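3-keto-5-aminohexanoate cleavage enzyme (Burkholderia xenovorans LB400, PDB 3E49) probably cleaves beta-keto acids such as 3-keto-5-aminohexanoate, as a zinc-dependent enzyme with a TIM-barrel fold. Local coordinates at residues 61-66 / 91-96; 262-267 / 273-278. One frame throughout, in Å; residues are numbered along the deposited sequence.

Contact 1 (61-66 / 91-96); sequences PTQDPA and PHMTVE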
loop_
_atom_site.group_PDB
_atom_site.type_symbol
_atom_site.label_atom_id
_atom_site.label_comp_id
_atom_site.label_asym_id
_atom_site.label_seq_id
_atom_site.Cartn_x
_atom_site.Cartn_y
_atom_site.Cartn_z
ATOM N N PRO A 61 -3.765 -13.193 -36.679
ATOM C CA PRO A 61 -2.621 -12.340 -36.502
ATOM C C PRO A 61 -1.503 -12.676 -37.481
ATOM O O PRO A 61 -1.256 -13.869 -37.788
ATOM C CB PRO A 61 -2.158 -12.685 -35.079
ATOM C CG PRO A 61 -3.358 -13.080 -34.387
ATOM C CD PRO A 61 -4.126 -13.868 -35.426
ATOM N N THR A 62 -0.823 -11.625 -37.938
ATOM C CA THR A 62 0.314 -11.750 -38.807
ATOM C C THR A 62 1.317 -10.621 -38.588
ATOM O O THR A 62 0.936 -9.458 -38.579
ATOM C CB THR A 62 -0.071 -11.748 -40.306
ATOM O OG1 THR A 62 1.123 -11.920 -41.054
ATOM C CG2 THR A 62 -0.746 -10.470 -40.744
ATOM N N GLN A 63 2.583 -10.986 -38.420
ATOM C CA GLN A 63 3.662 -10.011 -38.300
ATOM C C GLN A 63 4.496 -9.909 -39.588
ATOM O O GLN A 63 5.683 -9.571 -39.537
ATOM C CB GLN A 63 4.561 -10.342 -37.119
ATOM C CG GLN A 63 4.046 -9.856 -35.778
ATOM C CD GLN A 63 4.109 -8.355 -35.663
ATOM O OE1 GLN A 63 3.229 -7.658 -36.143
ATOM N NE2 GLN A 63 5.135 -7.855 -34.968
ATOM N N ASP A 64 3.872 -10.193 -40.734
ATOM C CA ASP A 64 4.542 -10.035 -42.032
ATOM C C ASP A 64 4.538 -8.559 -42.358
ATOM O O ASP A 64 3.497 -7.949 -42.466
ATOM C CB ASP A 64 3.785 -10.828 -43.129
ATOM C CG ASP A 64 4.512 -10.838 -44.489
ATOM O OD1 ASP A 64 5.381 -9.988 -44.741
ATOM O OD2 ASP A 64 4.196 -11.716 -45.310
ATOM N N PRO A 65 5.720 -7.959 -42.526
ATOM C CA PRO A 65 5.703 -6.535 -42.850
ATOM C C PRO A 65 4.765 -6.214 -43.995
ATOM O O PRO A 65 4.148 -5.152 -44.013
ATOM C CB PRO A 65 7.170 -6.234 -43.190
ATOM C CG PRO A 65 7.945 -7.221 -42.540
ATOM C CD PRO A 65 7.085 -8.471 -42.366
ATOM N N ALA A 66 4.601 -7.150 -44.928
ATOM C CA ALA A 66 3.688 -6.920 -46.040
ATOM C C ALA A 66 2.244 -6.631 -45.571
ATOM O O ALA A 66 1.521 -5.907 -46.231
ATOM C CB ALA A 66 3.731 -8.120 -47.025
ATOM N N PRO A 91 1.323 -14.184 -29.328
ATOM C CA PRO A 91 2.194 -15.001 -28.450
ATOM C C PRO A 91 2.519 -16.410 -29.037
ATOM O O PRO A 91 3.446 -17.090 -28.573
ATOM C CB PRO A 91 1.387 -15.108 -27.139
ATOM C CG PRO A 91 0.444 -13.895 -27.155
ATOM C CD PRO A 91 0.125 -13.671 -28.613
ATOM N N HIS A 92 1.768 -16.835 -30.049
ATOM C CA HIS A 92 2.027 -18.117 -30.724
ATOM C C HIS A 92 3.293 -17.998 -31.640
ATOM O O HIS A 92 4.105 -18.940 -31.727
ATOM C CB HIS A 92 0.745 -18.575 -31.486
ATOM C CG HIS A 92 -0.478 -18.706 -30.604
ATOM N ND1 HIS A 92 -0.771 -19.857 -29.898
ATOM C CD2 HIS A 92 -1.462 -17.823 -30.291
ATOM C CE1 HIS A 92 -1.884 -19.682 -29.202
ATOM N NE2 HIS A 92 -2.319 -18.454 -29.414
HETATM N N MSE A 93 3.474 -16.799 -32.218
HETATM C CA MSE A 93 4.584 -16.530 -33.139
HETATM C C MSE A 93 5.962 -16.577 -32.496
HETATM O O MSE A 93 6.077 -16.588 -31.277
HETATM C CB MSE A 93 4.411 -15.166 -33.762
HETATM C CG MSE A 93 3.212 -15.061 -34.611
HETATM SE SE MSE A 93 3.001 -13.232 -34.978
HETATM C CE MSE A 93 1.452 -13.359 -36.058
ATOM N N THR A 94 7.007 -16.621 -33.341
ATOM C CA THR A 94 8.435 -16.691 -32.937
ATOM C C THR A 94 9.146 -15.310 -32.910
ATOM O O THR A 94 8.572 -14.321 -33.361
ATOM C CB THR A 94 9.163 -17.542 -33.922
ATOM O OG1 THR A 94 9.038 -16.927 -35.210
ATOM C CG2 THR A 94 8.546 -18.966 -33.936
ATOM N N VAL A 95 10.412 -15.252 -32.468
ATOM C CA VAL A 95 11.124 -13.941 -32.250
ATOM C C VAL A 95 11.651 -13.106 -33.433
ATOM O O VAL A 95 11.554 -11.866 -33.413
ATOM C CB VAL A 95 12.310 -14.087 -31.231
ATOM C CG1 VAL A 95 13.144 -12.775 -31.156
ATOM C CG2 VAL A 95 11.777 -14.528 -29.826
ATOM N N GLU A 96 12.260 -13.743 -34.421
ATOM C CA GLU A 96 12.750 -13.000 -35.600
ATOM C C GLU A 96 11.564 -12.432 -36.367
ATOM O O GLU A 96 11.575 -11.293 -36.822
ATOM C CB GLU A 96 13.544 -13.929 -36.530
#

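Contact 2 (262-267 / 273-278); sequences LWIAPG and NAAQVR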
loop_
_atom_site.group_PDB
_atom_site.type_symbol
_atom_site.label_atom_id
_atom_site.label_comp_id
_atom_site.label_asym_id
_atom_site.label_seq_id
_atom_site.Cartn_x
_atom_site.Cartn_y
_atom_site.Cartn_z
ATOM N N LEU A 262 -13.520 -5.219 -25.972
ATOM C CA LEU A 262 -14.508 -5.197 -27.044
ATOM C C LEU A 262 -15.740 -4.350 -26.703
ATOM O O LEU A 262 -16.539 -4.037 -27.598
ATOM C CB LEU A 262 -14.932 -6.628 -27.393
ATOM C CG LEU A 262 -13.899 -7.540 -28.053
ATOM C CD1 LEU A 262 -14.458 -8.830 -28.416
ATOM C CD2 LEU A 262 -13.388 -6.869 -29.330
ATOM N N TRP A 263 -15.815 -3.875 -25.455
ATOM C CA TRP A 263 -17.005 -3.196 -24.908
ATOM C C TRP A 263 -16.949 -1.704 -24.739
ATOM O O TRP A 263 -15.897 -1.127 -24.558
ATOM C CB TRP A 263 -17.331 -3.766 -23.503
ATOM C CG TRP A 263 -17.134 -5.186 -23.468
ATOM C CD1 TRP A 263 -15.999 -5.852 -23.072
ATOM C CD2 TRP A 263 -18.055 -6.182 -23.914
ATOM N NE1 TRP A 263 -16.169 -7.203 -23.244
ATOM C CE2 TRP A 263 -17.419 -7.434 -23.764
ATOM C CE3 TRP A 263 -19.358 -6.136 -24.419
ATOM C CZ2 TRP A 263 -18.046 -8.637 -24.101
ATOM C CZ3 TRP A 263 -19.980 -7.318 -24.761
ATOM C CH2 TRP A 263 -19.331 -8.561 -24.587
ATOM N N ILE A 264 -18.127 -1.085 -24.770
ATOM C CA ILE A 264 -18.247 0.342 -24.578
ATOM C C ILE A 264 -19.026 0.627 -23.330
ATOM O O ILE A 264 -18.983 1.717 -22.795
ATOM C CB ILE A 264 -18.885 1.040 -25.779
ATOM C CG1 ILE A 264 -18.731 2.567 -25.662
ATOM C CG2 ILE A 264 -20.364 0.612 -25.953
ATOM C CD1 ILE A 264 -17.296 3.067 -25.642
ATOM N N ALA A 265 -19.724 -0.381 -22.845
ATOM C CA ALA A 265 -20.454 -0.278 -21.615
ATOM C C ALA A 265 -20.814 -1.722 -21.313
ATOM O O ALA A 265 -20.638 -2.599 -22.163
ATOM C CB ALA A 265 -21.660 0.573 -21.799
ATOM N N PRO A 266 -21.263 -2.009 -20.091
ATOM C CA PRO A 266 -21.599 -3.403 -19.776
ATOM C C PRO A 266 -22.545 -4.048 -20.771
ATOM O O PRO A 266 -23.622 -3.521 -21.026
ATOM C CB PRO A 266 -22.246 -3.305 -18.407
ATOM C CG PRO A 266 -21.664 -2.062 -17.798
ATOM C CD PRO A 266 -21.448 -1.109 -18.937
ATOM N N GLY A 267 -22.128 -5.178 -21.333
ATOM C CA GLY A 267 -22.933 -5.905 -22.323
ATOM C C GLY A 267 -23.212 -5.200 -23.650
ATOM O O GLY A 267 -24.101 -5.613 -24.402
ATOM N N ASN A 273 -13.301 2.121 -32.128
ATOM C CA ASN A 273 -12.195 2.451 -31.232
ATOM C C ASN A 273 -12.426 3.874 -30.751
ATOM O O ASN A 273 -12.256 4.201 -29.573
ATOM C CB ASN A 273 -10.867 2.351 -31.991
ATOM C CG ASN A 273 -10.308 0.983 -32.017
ATOM O OD1 ASN A 273 -9.675 0.562 -31.063
ATOM N ND2 ASN A 273 -10.463 0.290 -33.132
ATOM N N ALA A 274 -12.833 4.738 -31.681
ATOM C CA ALA A 274 -13.122 6.123 -31.355
ATOM C C ALA A 274 -14.185 6.279 -30.255
ATOM O O ALA A 274 -14.116 7.180 -29.440
ATOM C CB ALA A 274 -13.510 6.901 -32.631
ATOM N N ALA A 275 -15.157 5.389 -30.196
ATOM C CA ALA A 275 -16.171 5.443 -29.166
ATOM C C ALA A 275 -15.488 5.388 -27.792
ATOM O O ALA A 275 -15.863 6.128 -26.877
ATOM C CB ALA A 275 -17.127 4.260 -29.324
ATOM N N GLN A 276 -14.480 4.518 -27.672
ATOM C CA GLN A 276 -13.724 4.344 -26.423
ATOM C C GLN A 276 -12.859 5.542 -26.085
ATOM O O GLN A 276 -12.705 5.879 -24.893
ATOM C CB GLN A 276 -12.886 3.076 -26.493
ATOM C CG GLN A 276 -13.713 1.806 -26.492
ATOM C CD GLN A 276 -12.865 0.555 -26.538
ATOM O OE1 GLN A 276 -11.679 0.631 -26.824
ATOM N NE2 GLN A 276 -13.460 -0.598 -26.205
ATOM N N VAL A 277 -12.308 6.208 -27.115
ATOM C CA VAL A 277 -11.534 7.418 -26.893
ATOM C C VAL A 277 -12.491 8.464 -26.339
ATOM O O VAL A 277 -12.157 9.224 -25.417
ATOM C CB VAL A 277 -10.835 7.923 -28.192
ATOM C CG1 VAL A 277 -10.161 9.271 -27.960
ATOM C CG2 VAL A 277 -9.805 6.901 -28.733
ATOM N N ARG A 278 -13.691 8.536 -26.898
ATOM C CA ARG A 278 -14.683 9.515 -26.399
ATOM C C ARG A 278 -15.097 9.246 -24.969
ATOM O O ARG A 278 -15.293 10.172 -24.191
ATOM C CB ARG A 278 -15.921 9.569 -27.304
ATOM C CG ARG A 278 -15.640 10.219 -28.655
ATOM C CD ARG A 278 -16.905 10.510 -29.458
ATOM N NE ARG A 278 -17.605 9.311 -29.876
ATOM C CZ ARG A 278 -17.358 8.623 -30.973
ATOM N NH1 ARG A 278 -16.414 9.013 -31.824
ATOM N NH2 ARG A 278 -18.078 7.542 -31.220
#

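Contact 1 (61-66 / 91-96)
Met-93, built as selenomethionine, reaches over to the backbone of residues 61-63 and makes every contact of this pair; the distances hold for one of its two modelled conformers. Met-93 CE ends 3.3 Å from Pro-61 O, an approach left doubtful by this disorder, and 3.8 Å from Pro-61 CB. One bond further back, Met-93 SE rests 3.6 Å from Gln-63 CG, and the two side chains cross at about a right angle. From CG onward the Met-93 chain is fully extended (chi2 169°, chi3 180°), which carries the methyl straight in to the peptide backbone. No hydrogen bond links the segments; the contact is van der Waals packing. Gln-63 bends at chi2 (-70°), turning its amide away from the selenium, and NE2 donates to Arg-98 O and Thr-86 O. The backbone under Met-93 is itself shaped by an ST turn (Asp-64 N to Thr-62 OG1), and Asp-64 then N-caps the next helix through OD1. Strand 61-62 pairs antiparallel with strand 48-54, which carries the zinc ligands His-50 and His-52. The contact joins the loops after the adjacent parallel barrel strands 48-54 and 82-85, hence two successive beta-alpha units of the TIM barrel, with Pro-101 of helix 95-105 packing on Gln-63.

Contact 2 (262-267 / 273-278)
Ala-275 and Gln-276, on the first turns of helix 273-286, meet Trp-263 and Ile-264 of the preceding loop. At the start of the helix Asn-273 faces inward, its OD1 accepting from Leu-258 N and its ND2 donating to Val-14 O, which ties the helix to the loops after strands 253-256 and 10-13. Ala-275 offers its methyl and its carbonyl to one atom: Ile-264 CD1 sits 3.9 Å from Ala-275 CB and 3.6 Å from Ala-275 O. In Ile-264, CG1 stands anti to the backbone N (chi1 -168°), and the bend at chi2 brings CD1 to the helix. Gln-276 adds its CG at 3.9 Å from Ile-264 CD1, at about a right angle to the approach of Ala-275, then runs on extended to its amide. There NE2 donates to Trp-263 O at 3.0 Å, a bent bond (N-H...O 146°) whose donor stands above the carbonyl plane, 41° out of it. NE2 also donates to Ser-261 O, whereas OE1 receives only weak bonds from Gly-257 N and from Gln-240 NE2 of helix 240-248. The buried amide thus ties the loop after strand 253-256 to the helix. Val-277, on the inner side, packs on Ile-10 and Val-256 of the barrel strands and on Ala-44 of helix 31-44. A barrel strand followed by a loop and a helix packed back against the strands is the beta-alpha unit of a TIM barrel; here the loop begins near the zinc ligand Glu-259 and includes a classic beta bulge at Ile-264 and Ala-265.

Overall arrangement
Both contacts are partly buried, each centred about 16 Å from the middle of the chain; their centres are 27 Å apart, their nearest atoms about 13 Å. They share no element, but both use segments that follow barrel strands: contact 1 lies between two such connections, contact 2 within one. Contact 1 has no hydrogen bond across its segments, a selenomethionine methyl lying against carbons and a carbonyl oxygen; in contact 2 a buried glutamine amide holds a loop carbonyl beside the apolar packing. The side chain of Gln-63 lies about 9 Å from the zinc ion, that of Gln-276 about 13 Å. At contact 2, Ala-265 and Pro-266 also pack on Ser-288 of a second subunit.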